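Local structure of cytochrome P450 (2RFB) at residues A[50-53]-A[54-57]; A[171-174]-A[175-179]. The protein probably acts as a heme-thiolate monooxygenase of the cytochrome P450 family, inserting one atom of molecular oxygen into an organic substrate. All blocks are in the same frame, centred on the assembly; numbering follows the deposited sequence.

Interaction 1 (A[50-53]-A[54-57]). With HEM (protoporphyrin IX containing Fe), chain G.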
ATOM      1  N   MET A  50       9.568  11.888  -6.468  1.00 72.28           N
ATOM      2  CA  MET A  50      10.653  12.852  -6.253  1.00 72.56           C
ATOM      3  C   MET A  50      11.944  12.189  -5.848  1.00 72.05           C
ATOM      4  O   MET A  50      11.927  11.215  -5.112  1.00 73.76           O
ATOM      5  CB  MET A  50      10.288  13.806  -5.142  1.00 72.08           C
ATOM      6  CG  MET A  50       9.285  14.841  -5.532  1.00 73.07           C
ATOM      7  SD  MET A  50       8.784  15.661  -4.025  1.00 76.17           S
ATOM      8  CE  MET A  50       7.290  16.501  -4.625  1.00 74.10           C
ATOM      9  N   ASP A  51      13.059  12.757  -6.279  1.00 71.50           N
ATOM     10  CA  ASP A  51      14.341  12.215  -5.959  1.00 70.56           C
ATOM     11  C   ASP A  51      14.900  12.747  -4.681  1.00 70.94           C
ATOM     12  O   ASP A  51      14.491  13.772  -4.154  1.00 69.98           O
ATOM     13  CB  ASP A  51      15.330  12.370  -7.113  1.00 69.28           C
ATOM     14  CG  ASP A  51      15.037  11.406  -8.242  1.00 68.66           C
ATOM     15  OD1 ASP A  51      14.353  10.379  -8.032  1.00 66.34           O
ATOM     16  OD2 ASP A  51      15.481  11.660  -9.366  1.00 70.93           O
ATOM     17  N   ASN A  52      15.918  12.034  -4.254  1.00 72.63           N
ATOM     18  CA  ASN A  52      16.282  11.921  -2.865  1.00 73.82           C
ATOM     19  C   ASN A  52      16.215  13.109  -2.002  1.00 72.95           C
ATOM     20  O   ASN A  52      15.587  12.947  -0.922  1.00 74.39           O
ATOM     21  CB  ASN A  52      17.613  11.198  -2.647  1.00 75.41           C
ATOM     22  CG  ASN A  52      17.873  10.890  -1.160  1.00 77.43           C
ATOM     23  OD1 ASN A  52      16.962  11.053  -0.287  1.00 72.24           O
ATOM     24  ND2 ASN A  52      19.137  10.436  -0.861  1.00 79.02           N
ATOM     25  N   PRO A  53      16.783  14.279  -2.456  1.00 71.55           N
ATOM     26  CA  PRO A  53      16.840  15.511  -1.643  1.00 70.70           C
ATOM     27  C   PRO A  53      15.460  16.228  -1.457  1.00 70.69           C
ATOM     28  O   PRO A  53      14.902  16.223  -0.354  1.00 70.13           O
ATOM     29  CB  PRO A  53      17.877  16.383  -2.383  1.00 71.13           C
ATOM     30  CG  PRO A  53      17.775  15.950  -3.800  1.00 70.53           C
ATOM     31  CD  PRO A  53      17.349  14.504  -3.806  1.00 71.19           C
ATOM     32  N   GLU A  54      14.902  16.814  -2.502  1.00 70.70           N
ATOM     33  CA  GLU A  54      13.514  17.286  -2.421  1.00 72.86           C
ATOM     34  C   GLU A  54      12.519  16.278  -1.787  1.00 71.78           C
ATOM     35  O   GLU A  54      11.564  16.678  -1.100  1.00 71.34           O
ATOM     36  CB  GLU A  54      13.026  17.711  -3.817  1.00 73.37           C
ATOM     37  CG  GLU A  54      11.688  18.415  -3.863  1.00 75.08           C
ATOM     38  CD  GLU A  54      11.376  18.972  -5.257  1.00 76.47           C
ATOM     39  OE1 GLU A  54      12.090  19.908  -5.709  1.00 82.58           O
ATOM     40  OE2 GLU A  54      10.417  18.481  -5.899  1.00 81.04           O
ATOM     41  N   HIS A  55      12.753  14.982  -1.996  1.00 70.86           N
ATOM     42  CA  HIS A  55      11.837  13.953  -1.490  1.00 69.58           C
ATOM     43  C   HIS A  55      11.858  13.861   0.042  1.00 69.61           C
ATOM     44  O   HIS A  55      10.836  13.597   0.650  1.00 69.79           O
ATOM     45  CB  HIS A  55      12.142  12.585  -2.152  1.00 68.82           C
ATOM     46  CG  HIS A  55      11.933  11.392  -1.261  1.00 66.99           C
ATOM     47  ND1 HIS A  55      10.852  10.540  -1.390  1.00 67.33           N
ATOM     48  CD2 HIS A  55      12.674  10.902  -0.237  1.00 64.09           C
ATOM     49  CE1 HIS A  55      10.945   9.576  -0.488  1.00 65.38           C
ATOM     50  NE2 HIS A  55      12.041   9.780   0.225  1.00 64.45           N
ATOM     51  N   LYS A  56      13.018  14.068   0.654  1.00 69.86           N
ATOM     52  CA  LYS A  56      13.184  13.877   2.105  1.00 70.40           C
ATOM     53  C   LYS A  56      12.491  15.011   2.835  1.00 70.37           C
ATOM     54  O   LYS A  56      11.839  14.817   3.874  1.00 70.44           O
ATOM     55  CB  LYS A  56      14.683  13.864   2.462  1.00 70.51           C
ATOM     56  CG  LYS A  56      15.020  13.514   3.908  1.00 71.16           C
ATOM     57  CD  LYS A  56      16.501  13.783   4.213  1.00 71.26           C
ATOM     58  CE  LYS A  56      16.822  13.559   5.682  1.00 72.64           C
ATOM     59  NZ  LYS A  56      16.445  14.733   6.546  1.00 73.84           N
ATOM     60  N   GLU A  57      12.637  16.200   2.259  1.00 69.94           N
ATOM     61  CA  GLU A  57      11.961  17.386   2.738  1.00 70.29           C
ATOM     62  C   GLU A  57      10.471  17.110   2.805  1.00 68.92           C
ATOM     63  O   GLU A  57       9.853  17.335   3.833  1.00 69.50           O
ATOM     64  CB  GLU A  57      12.271  18.615   1.866  1.00 69.96           C
ATOM     65  CG  GLU A  57      13.730  19.035   1.882  1.00 71.70           C
ATOM     66  CD  GLU A  57      14.012  20.321   1.093  1.00 72.75           C
ATOM     67  OE1 GLU A  57      13.057  21.126   0.913  1.00 77.02           O
ATOM     68  OE2 GLU A  57      15.191  20.536   0.685  1.00 72.33           O
TER
HETATM   69  CHA HEM G 410       5.370   3.607  -0.798  1.00 67.06           C
HETATM   70  CHB HEM G 410       3.738  -1.041  -0.907  1.00 69.42           C
HETATM   71  CHC HEM G 410       0.332   0.295   2.433  1.00 68.33           C
HETATM   72  CHD HEM G 410       1.470   5.024   2.017  1.00 66.96           C
HETATM   73  C1A HEM G 410       5.234   2.235  -1.071  1.00 67.66           C
HETATM   74  C2A HEM G 410       6.122   1.455  -1.900  1.00 69.28           C
HETATM   75  C3A HEM G 410       5.641   0.170  -1.908  1.00 68.04           C
HETATM   76  C4A HEM G 410       4.492   0.154  -1.078  1.00 66.90           C
HETATM   77  CMA HEM G 410       6.140  -1.182  -2.632  1.00 60.80           C
HETATM   78  CAA HEM G 410       7.388   2.026  -2.629  1.00 66.63           C
HETATM   79  CBA HEM G 410       7.070   2.537  -4.058  1.00 65.95           C
HETATM   80  CGA HEM G 410       8.407   2.919  -4.629  1.00 68.71           C
HETATM   81  O1A HEM G 410       9.494   2.553  -4.049  1.00 68.48           O
HETATM   82  O2A HEM G 410       8.386   3.593  -5.678  1.00 68.71           O
HETATM   83  C1B HEM G 410       2.677  -1.095   0.019  1.00 69.69           C
HETATM   84  C2B HEM G 410       2.002  -2.274   0.508  1.00 70.27           C
HETATM   85  C3B HEM G 410       1.079  -1.806   1.412  1.00 71.29           C
HETATM   86  C4B HEM G 410       1.174  -0.399   1.500  1.00 69.01           C
HETATM   87  CMB HEM G 410       2.369  -3.738  -0.001  1.00 66.08           C
HETATM   88  CAB HEM G 410      -0.071  -2.399   2.366  1.00 71.76           C
HETATM   89  CBB HEM G 410      -0.123  -3.755   2.805  1.00 75.81           C
HETATM   90  C1C HEM G 410       0.320   1.698   2.758  1.00 68.52           C
HETATM   91  C2C HEM G 410      -0.449   2.516   3.725  1.00 69.16           C
HETATM   92  C3C HEM G 410      -0.089   3.810   3.540  1.00 67.58           C
HETATM   93  C4C HEM G 410       0.846   3.866   2.487  1.00 64.98           C
HETATM   94  CMC HEM G 410      -1.531   2.120   4.829  1.00 64.27           C
HETATM   95  CAC HEM G 410      -0.580   5.074   4.351  1.00 68.13           C
HETATM   96  CBC HEM G 410      -1.096   6.161   3.747  1.00 71.68           C
HETATM   97  C1D HEM G 410       2.654   5.059   1.209  1.00 65.90           C
HETATM   98  C2D HEM G 410       3.382   6.247   0.829  1.00 66.09           C
HETATM   99  C3D HEM G 410       4.546   5.755  -0.050  1.00 67.48           C
HETATM  100  C4D HEM G 410       4.426   4.353  -0.080  1.00 68.18           C
HETATM  101  CMD HEM G 410       3.062   7.740   1.162  1.00 64.98           C
HETATM  102  CAD HEM G 410       5.703   6.505  -0.794  1.00 66.98           C
HETATM  103  CBD HEM G 410       6.837   6.742   0.228  1.00 65.85           C
HETATM  104  CGD HEM G 410       7.971   7.475  -0.413  1.00 66.13           C
HETATM  105  O1D HEM G 410       7.999   7.534  -1.684  1.00 69.00           O
HETATM  106  O2D HEM G 410       8.845   8.010   0.333  1.00 64.53           O
HETATM  107  NA  HEM G 410       4.237   1.399  -0.558  1.00 66.60           N
HETATM  108  NB  HEM G 410       2.157   0.059   0.679  1.00 68.85           N
HETATM  109  NC  HEM G 410       1.106   2.600   2.040  1.00 68.05           N
HETATM  110  ND  HEM G 410       3.308   3.938   0.643  1.00 67.06           N
HETATM  111 FE   HEM G 410       2.821   2.042   0.877  1.00 66.12          FE
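At the start of helix 52-66, the C helix of the P450 fold, the loop residue Met-50 packs against His-55, with the CB atoms of Met-50 and His-55 3.7 Å apart. The backbone fixes this turn: His-55 N gives a hydrogen bond to Asp-51 O (3.0 Å, 151°), and Lys-56 N bonds to Pro-53 O from above the carbonyl plane, with a weak second bond to Asn-52 O. Asp-51 holds the N-cap position but makes no cap; its carboxylate turns away to Ser-32 and Ser-33. With CG anti to its own carbonyl carbon (chi1 -75°), Met-50 runs extended until it crosses the Glu-54 side chain at about a right angle, where Met-50 SD is 3.8 Å from Glu-54 OE2. The imidazole of His-55, a heme-binding residue, instead turns toward a heme propionate, which lies at the ring edge but is modelled too close for its detail to be relied on. Asn-52 O lies at the edge too, 3.6 Å from His-55 CD2. Weak bonds to Phe-47 O and Ile-292 O would limit the ring's rotation, and His-293 meets it edge to face. A histidine one turn ahead of Arg-59 forms the HxxxR pattern with which many P450 C helices bind heme propionate.

Interaction 2 (A[171-174]-A[175-179]); sequences RKLT and MDEKI
Glu-177 reaches back from the first turn of its helix and uses both carboxylate oxygens on the preceding loop. Glu-177 OE2 forms a salt bridge with Arg-171, taking an N-H from Arg-171 NH2 at 2.6 Å (164°) on the syn side; it lies in the plane of the guanidinium, at its edge, although the two flat groups are turned 69° apart. NH1 adds a weak bond to the same oxygen. The other oxygen, Glu-177 OE1, accepts the backbone N-H of Thr-174, with Thr-174 N at 2.6 Å. Substituting an alanine for Glu-177 would remove both acceptors, and is likely to leave Arg-171 without its counter-charge and the Thr-174 N-H without this partner. Thr-174 O receives Lys-178 N at 3.0 Å, and the aliphatic part of Lys-178 passes alongside that carbonyl. The lysine chain, extended beyond CG, then delivers Lys-178 NZ to Leu-173 O at 3.1 Å, above the carbonyl plane. Leu-173 rests on Ile-61 and Glu-177 on Phe-58, both of helix 52-66, while Met-175 packs on helix 136-153. The bond from Thr-174 N to Glu-177 OE1 is one half of a capping box, its reciprocal Thr-174 side-chain bond not made, at the start of the long distal helix of P450s.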
ATOM      1  N   ARG A 171      10.899  27.529   2.247  1.00 82.68           N
ATOM      2  CA  ARG A 171       9.746  27.557   1.334  1.00 81.15           C
ATOM      3  C   ARG A 171       8.495  26.903   1.907  1.00 80.15           C
ATOM      4  O   ARG A 171       8.543  25.758   2.369  1.00 80.12           O
ATOM      5  CB  ARG A 171      10.100  26.838   0.035  1.00 81.59           C
ATOM      6  CG  ARG A 171       9.091  26.982  -1.054  1.00 80.76           C
ATOM      7  CD  ARG A 171       9.193  25.810  -1.993  1.00 80.24           C
ATOM      8  NE  ARG A 171       7.920  25.649  -2.677  1.00 80.89           N
ATOM      9  CZ  ARG A 171       7.411  24.496  -3.092  1.00 80.29           C
ATOM     10  NH1 ARG A 171       8.056  23.346  -2.908  1.00 78.25           N
ATOM     11  NH2 ARG A 171       6.238  24.506  -3.699  1.00 80.87           N
ATOM     12  N   LYS A 172       7.378  27.628   1.828  1.00 78.86           N
ATOM     13  CA  LYS A 172       6.045  27.156   2.241  1.00 77.26           C
ATOM     14  C   LYS A 172       5.497  26.112   1.280  1.00 76.30           C
ATOM     15  O   LYS A 172       5.791  26.146   0.083  1.00 76.14           O
ATOM     16  CB  LYS A 172       5.046  28.311   2.240  1.00 77.65           C
ATOM     17  CG  LYS A 172       5.334  29.481   3.180  1.00 78.34           C
ATOM     18  CD  LYS A 172       4.056  30.301   3.367  1.00 80.40           C
ATOM     19  CE  LYS A 172       4.032  31.108   4.680  1.00 81.29           C
ATOM     20  NZ  LYS A 172       2.633  31.306   5.173  1.00 80.33           N
ATOM     21  N   LEU A 173       4.683  25.192   1.793  1.00 74.94           N
ATOM     22  CA  LEU A 173       3.967  24.271   0.917  1.00 73.64           C
ATOM     23  C   LEU A 173       2.830  24.955   0.166  1.00 72.66           C
ATOM     24  O   LEU A 173       2.012  25.683   0.744  1.00 72.31           O
ATOM     25  CB  LEU A 173       3.438  23.045   1.670  1.00 73.46           C
ATOM     26  CG  LEU A 173       4.129  21.719   1.351  1.00 73.50           C
ATOM     27  CD1 LEU A 173       5.620  21.805   1.564  1.00 72.90           C
ATOM     28  CD2 LEU A 173       3.555  20.608   2.200  1.00 73.94           C
ATOM     29  N   THR A 174       2.811  24.704  -1.135  1.00 71.37           N
ATOM     30  CA  THR A 174       1.698  25.032  -2.017  1.00 70.00           C
ATOM     31  C   THR A 174       0.391  24.293  -1.612  1.00 69.24           C
ATOM     32  O   THR A 174       0.419  23.265  -0.932  1.00 69.25           O
ATOM     33  CB  THR A 174       2.170  24.771  -3.483  1.00 70.21           C
ATOM     34  OG1 THR A 174       2.491  26.018  -4.107  1.00 68.47           O
ATOM     35  CG2 THR A 174       1.179  23.992  -4.329  1.00 69.29           C
ATOM     36  N   MET A 175      -0.749  24.836  -2.009  1.00 68.28           N
ATOM     37  CA  MET A 175      -2.025  24.218  -1.712  1.00 67.67           C
ATOM     38  C   MET A 175      -2.251  23.015  -2.624  1.00 67.26           C
ATOM     39  O   MET A 175      -2.915  22.071  -2.229  1.00 67.71           O
ATOM     40  CB  MET A 175      -3.156  25.258  -1.807  1.00 67.90           C
ATOM     41  CG  MET A 175      -4.572  24.785  -1.433  1.00 68.57           C
ATOM     42  SD  MET A 175      -4.745  23.673   0.002  1.00 72.13           S
ATOM     43  CE  MET A 175      -4.778  24.864   1.341  1.00 66.83           C
ATOM     44  N   ASP A 176      -1.666  23.023  -3.820  1.00 66.52           N
ATOM     45  CA  ASP A 176      -1.703  21.857  -4.689  1.00 66.33           C
ATOM     46  C   ASP A 176      -0.826  20.733  -4.131  1.00 65.74           C
ATOM     47  O   ASP A 176      -1.049  19.541  -4.397  1.00 65.71           O
ATOM     48  CB  ASP A 176      -1.286  22.192  -6.134  1.00 66.54           C
ATOM     49  CG  ASP A 176      -1.416  20.975  -7.077  1.00 69.89           C
ATOM     50  OD1 ASP A 176      -2.542  20.418  -7.214  1.00 73.25           O
ATOM     51  OD2 ASP A 176      -0.397  20.550  -7.662  1.00 70.34           O
ATOM     52  N   GLU A 177       0.182  21.117  -3.360  1.00 64.57           N
ATOM     53  CA  GLU A 177       1.070  20.148  -2.768  1.00 63.27           C
ATOM     54  C   GLU A 177       0.417  19.539  -1.559  1.00 63.20           C
ATOM     55  O   GLU A 177       0.544  18.343  -1.328  1.00 63.13           O
ATOM     56  CB  GLU A 177       2.402  20.780  -2.391  1.00 63.16           C
ATOM     57  CG  GLU A 177       3.338  20.943  -3.564  1.00 62.44           C
ATOM     58  CD  GLU A 177       4.386  22.045  -3.349  1.00 64.95           C
ATOM     59  OE1 GLU A 177       4.246  22.875  -2.396  1.00 64.29           O
ATOM     60  OE2 GLU A 177       5.344  22.077  -4.151  1.00 61.88           O
ATOM     61  N   LYS A 178      -0.315  20.353  -0.801  1.00 62.79           N
ATOM     62  CA  LYS A 178      -1.014  19.830   0.342  1.00 62.37           C
ATOM     63  C   LYS A 178      -2.078  18.814  -0.102  1.00 62.67           C
ATOM     64  O   LYS A 178      -2.186  17.741   0.502  1.00 63.33           O
ATOM     65  CB  LYS A 178      -1.612  20.962   1.194  1.00 62.36           C
ATOM     66  CG  LYS A 178      -0.609  21.828   1.971  1.00 61.79           C
ATOM     67  CD  LYS A 178      -1.226  23.210   2.324  1.00 62.32           C
ATOM     68  CE  LYS A 178      -0.199  24.121   2.955  1.00 63.84           C
ATOM     69  NZ  LYS A 178      -0.435  25.592   2.703  1.00 65.06           N
ATOM     70  N   ILE A 179      -2.860  19.127  -1.145  1.00 62.81           N
ATOM     71  CA  ILE A 179      -3.899  18.190  -1.594  1.00 62.75           C
ATOM     72  C   ILE A 179      -3.262  16.905  -2.101  1.00 63.33           C
ATOM     73  O   ILE A 179      -3.664  15.787  -1.697  1.00 62.86           O
ATOM     74  CB  ILE A 179      -4.774  18.737  -2.717  1.00 63.04           C
ATOM     75  CG1 ILE A 179      -5.265  20.167  -2.424  1.00 63.97           C
ATOM     76  CG2 ILE A 179      -5.928  17.752  -3.045  1.00 62.00           C
ATOM     77  CD1 ILE A 179      -6.329  20.300  -1.377  1.00 64.57           C
TER

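Overall arrangement
Interactions 1 and 2 each lie at the N-terminal start of a helix, 52-66 and 175-206 respectively, and follow one another along the chain, separated by the helices between residues 68 and 164. Their centres are 15 Å apart on the same side of the molecule, with nearest atoms about 6 Å apart and no direct touch. Helix 52-66 joins them: its first turn belongs to interaction 1, while Phe-58 and Ile-61, slightly further on, pack against Glu-177 and Leu-173 of interaction 2. The first contact borders one heme propionate through His-55; the second is more peripheral, its Leu-173 side chain about 13 Å from the heme, and starts the helix that in P450s crosses the distal side.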